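Local coordinates for protein 1H-3-hydroxy-4-oxoquinoline 2,4-dioxygenase (Pseudomonas putida, PDB 3IBT) that catalyses the cofactor-independent cleavage of 3-hydroxy-1H-quinolin-4-one by dioxygen, releasing N-formylanthranilate and carbon monoxide, at residues Q131-G136 with E184-Y189. Residues are numbered along the deposited sequence; the frame is centred on the assembly and turned at random.
Sequences QQLAEG and EIEANY
The side-chain nitrogen NE2 of Gln-137 is hydrogen-bonded both to Glu-186 OE1 and to the backbone O of Leu-133, the two residues that meet most closely here, and so links helix 127-135 to the carboxylate on helix 175-192 through a third residue. The other carboxylate oxygen, Glu-186 OE2, forms a salt bridge with Arg-190 NH2. Apart from this indirect polar link, the segments 131-136 and 184-189 touch through aliphatic groups, at a point where the CA atoms of Leu-133 and Glu-186 approach to 6.4 Å. Leu-133 and Glu-186 run past each other in opposite directions: Leu-133 CD1 lies 4.1 Å from Glu-186 CG, and Leu-133 CB is equally near that methylene. Extended beyond CG (chi2 -172°), the glutamate carries its charge past the leucine to Gln-137. The other leucine methyl, CD2, meets Ile-185 CG2 at 4.1 Å, with the two side chains crossing at about a right angle. Ile-185 presents this methyl because CG2 stands anti to its backbone N, chi1 of -64° placing CG1 beside that N instead. Phe-149 of helix 142-154 also packs on Leu-133, and Phe-129, earlier on helix 127-135, packs on Ile-185. Both helices belong to the helical cap inserted between strands 115-119 and 207-212 of the alpha/beta-hydrolase fold. The Ile-185 side chain also comes within about 4 Å of that of Trp-30, a probable substrate-binding residue. The junction illustrates how one glutamate can serve two roles: its CG methylene packs against leucine while Gln-137 and Arg-190 satisfy its carboxylate, so the direct contact between the segments stays apolar.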
ATOM      1  N   GLN A 131     -18.646  -6.153   5.061  1.00 67.31           N
ATOM      2  CA  GLN A 131     -19.454  -5.345   5.946  1.00 68.26           C
ATOM      3  C   GLN A 131     -18.782  -4.033   6.284  1.00 69.00           C
ATOM      4  O   GLN A 131     -19.387  -2.978   6.190  1.00 68.96           O
ATOM      5  CB  GLN A 131     -19.788  -6.090   7.227  1.00 68.19           C
ATOM      6  CG  GLN A 131     -20.966  -5.465   7.983  1.00 67.86           C
ATOM      7  CD  GLN A 131     -21.510  -6.372   9.059  1.00 67.56           C
ATOM      8  OE1 GLN A 131     -20.749  -7.106   9.710  1.00 66.95           O
ATOM      9  NE2 GLN A 131     -22.837  -6.345   9.252  1.00 68.46           N
ATOM     10  N   GLN A 132     -17.522  -4.114   6.683  1.00 70.59           N
ATOM     11  CA  GLN A 132     -16.784  -2.949   7.148  1.00 71.87           C
ATOM     12  C   GLN A 132     -16.599  -1.952   6.021  1.00 72.47           C
ATOM     13  O   GLN A 132     -16.504  -0.738   6.259  1.00 73.02           O
ATOM     14  CB  GLN A 132     -15.424  -3.348   7.691  1.00 72.10           C
ATOM     15  CG  GLN A 132     -15.411  -4.534   8.638  1.00 73.02           C
ATOM     16  CD  GLN A 132     -14.015  -4.770   9.185  1.00 75.06           C
ATOM     17  OE1 GLN A 132     -13.296  -5.660   8.728  1.00 76.09           O
ATOM     18  NE2 GLN A 132     -13.600  -3.929  10.132  1.00 77.35           N
ATOM     19  N   LEU A 133     -16.557  -2.461   4.794  1.00 72.84           N
ATOM     20  CA  LEU A 133     -16.557  -1.583   3.652  1.00 73.32           C
ATOM     21  C   LEU A 133     -17.898  -0.847   3.526  1.00 74.06           C
ATOM     22  O   LEU A 133     -17.962   0.319   3.074  1.00 75.28           O
ATOM     23  CB  LEU A 133     -16.203  -2.341   2.393  1.00 73.00           C
ATOM     24  CG  LEU A 133     -14.766  -2.844   2.416  1.00 73.62           C
ATOM     25  CD1 LEU A 133     -14.551  -3.633   1.167  1.00 75.67           C
ATOM     26  CD2 LEU A 133     -13.733  -1.719   2.521  1.00 72.96           C
ATOM     27  N   ALA A 134     -18.976  -1.491   3.954  1.00 74.00           N
ATOM     28  CA  ALA A 134     -20.271  -0.813   3.943  1.00 73.48           C
ATOM     29  C   ALA A 134     -20.382   0.134   5.139  1.00 73.35           C
ATOM     30  O   ALA A 134     -20.681   1.306   4.959  1.00 73.73           O
ATOM     31  CB  ALA A 134     -21.397  -1.811   3.917  1.00 73.39           C
ATOM     32  N   GLU A 135     -20.123  -0.353   6.355  1.00 73.21           N
ATOM     33  CA  GLU A 135     -20.115   0.522   7.538  1.00 73.06           C
ATOM     34  C   GLU A 135     -19.345   1.780   7.185  1.00 72.02           C
ATOM     35  O   GLU A 135     -19.852   2.893   7.311  1.00 71.45           O
ATOM     36  CB  GLU A 135     -19.458  -0.177   8.725  1.00 73.36           C
ATOM     37  CG  GLU A 135     -20.438  -0.867   9.660  1.00 76.22           C
ATOM     38  CD  GLU A 135     -19.929  -2.234  10.153  1.00 80.19           C
ATOM     39  OE1 GLU A 135     -18.694  -2.409  10.332  1.00 82.65           O
ATOM     40  OE2 GLU A 135     -20.766  -3.150  10.352  1.00 81.36           O
ATOM     41  N   GLY A 136     -18.133   1.562   6.691  1.00 70.90           N
ATOM     42  CA  GLY A 136     -17.294   2.607   6.166  1.00 70.27           C
ATOM     43  C   GLY A 136     -17.882   3.751   5.349  1.00 70.05           C
ATOM     44  O   GLY A 136     -17.349   4.858   5.417  1.00 70.47           O
ATOM     45  N   GLU A 184     -13.842   2.774  -3.204  1.00 65.40           N
ATOM     46  CA  GLU A 184     -12.843   2.365  -4.146  1.00 65.76           C
ATOM     47  C   GLU A 184     -12.344   0.983  -3.928  1.00 65.56           C
ATOM     48  O   GLU A 184     -12.228   0.232  -4.889  1.00 65.33           O
ATOM     49  CB  GLU A 184     -11.698   3.350  -4.196  1.00 66.06           C
ATOM     50  CG  GLU A 184     -12.158   4.630  -4.820  1.00 67.84           C
ATOM     51  CD  GLU A 184     -12.847   4.385  -6.139  1.00 70.19           C
ATOM     52  OE1 GLU A 184     -12.355   3.545  -6.933  1.00 71.12           O
ATOM     53  OE2 GLU A 184     -13.887   5.031  -6.373  1.00 73.19           O
ATOM     54  N   ILE A 185     -12.055   0.650  -2.674  1.00 65.69           N
ATOM     55  CA  ILE A 185     -11.562  -0.672  -2.339  1.00 66.09           C
ATOM     56  C   ILE A 185     -12.643  -1.679  -2.714  1.00 66.94           C
ATOM     57  O   ILE A 185     -12.382  -2.708  -3.402  1.00 65.88           O
ATOM     58  CB  ILE A 185     -11.227  -0.787  -0.826  1.00 66.63           C
ATOM     59  CG1 ILE A 185     -10.075   0.152  -0.420  1.00 65.72           C
ATOM     60  CG2 ILE A 185     -10.908  -2.259  -0.448  1.00 65.85           C
ATOM     61  CD1 ILE A 185      -9.888   0.325   1.089  1.00 65.07           C
ATOM     62  N   GLU A 186     -13.861  -1.333  -2.278  1.00 67.76           N
ATOM     63  CA  GLU A 186     -15.043  -2.096  -2.596  1.00 68.87           C
ATOM     64  C   GLU A 186     -15.081  -2.277  -4.092  1.00 68.64           C
ATOM     65  O   GLU A 186     -15.043  -3.394  -4.558  1.00 69.52           O
ATOM     66  CB  GLU A 186     -16.317  -1.416  -2.098  1.00 68.59           C
ATOM     67  CG  GLU A 186     -17.355  -2.404  -1.537  1.00 70.25           C
ATOM     68  CD  GLU A 186     -18.734  -1.781  -1.195  1.00 70.96           C
ATOM     69  OE1 GLU A 186     -19.020  -0.606  -1.564  1.00 74.79           O
ATOM     70  OE2 GLU A 186     -19.559  -2.503  -0.570  1.00 74.44           O
ATOM     71  N   ALA A 187     -15.110  -1.195  -4.856  1.00 68.94           N
ATOM     72  CA  ALA A 187     -15.098  -1.325  -6.327  1.00 69.41           C
ATOM     73  C   ALA A 187     -14.070  -2.380  -6.891  1.00 69.78           C
ATOM     74  O   ALA A 187     -14.434  -3.241  -7.733  1.00 70.35           O
ATOM     75  CB  ALA A 187     -14.900   0.022  -6.967  1.00 68.78           C
ATOM     76  N   ASN A 188     -12.821  -2.340  -6.408  1.00 69.01           N
ATOM     77  CA  ASN A 188     -11.770  -3.196  -6.948  1.00 68.11           C
ATOM     78  C   ASN A 188     -12.050  -4.671  -6.685  1.00 68.11           C
ATOM     79  O   ASN A 188     -11.887  -5.523  -7.564  1.00 67.84           O
ATOM     80  CB  ASN A 188     -10.416  -2.815  -6.371  1.00 68.36           C
ATOM     81  CG  ASN A 188     -10.019  -1.397  -6.684  1.00 66.70           C
ATOM     82  OD1 ASN A 188      -9.972  -1.012  -7.837  1.00 67.89           O
ATOM     83  ND2 ASN A 188      -9.740  -0.613  -5.657  1.00 63.03           N
ATOM     84  N   TYR A 189     -12.483  -4.982  -5.480  1.00 67.79           N
ATOM     85  CA  TYR A 189     -12.844  -6.370  -5.222  1.00 68.26           C
ATOM     86  C   TYR A 189     -13.900  -6.905  -6.173  1.00 68.37           C
ATOM     87  O   TYR A 189     -13.784  -8.040  -6.635  1.00 68.04           O
ATOM     88  CB  TYR A 189     -13.254  -6.568  -3.780  1.00 67.86           C
ATOM     89  CG  TYR A 189     -12.044  -6.687  -2.905  1.00 66.94           C
ATOM     90  CD1 TYR A 189     -11.465  -5.565  -2.360  1.00 64.77           C
ATOM     91  CD2 TYR A 189     -11.459  -7.924  -2.662  1.00 65.89           C
ATOM     92  CE1 TYR A 189     -10.363  -5.667  -1.575  1.00 65.58           C
ATOM     93  CE2 TYR A 189     -10.359  -8.026  -1.870  1.00 66.90           C
ATOM     94  CZ  TYR A 189      -9.818  -6.884  -1.335  1.00 65.48           C
ATOM     95  OH  TYR A 189      -8.697  -6.952  -0.563  1.00 67.94           O
TER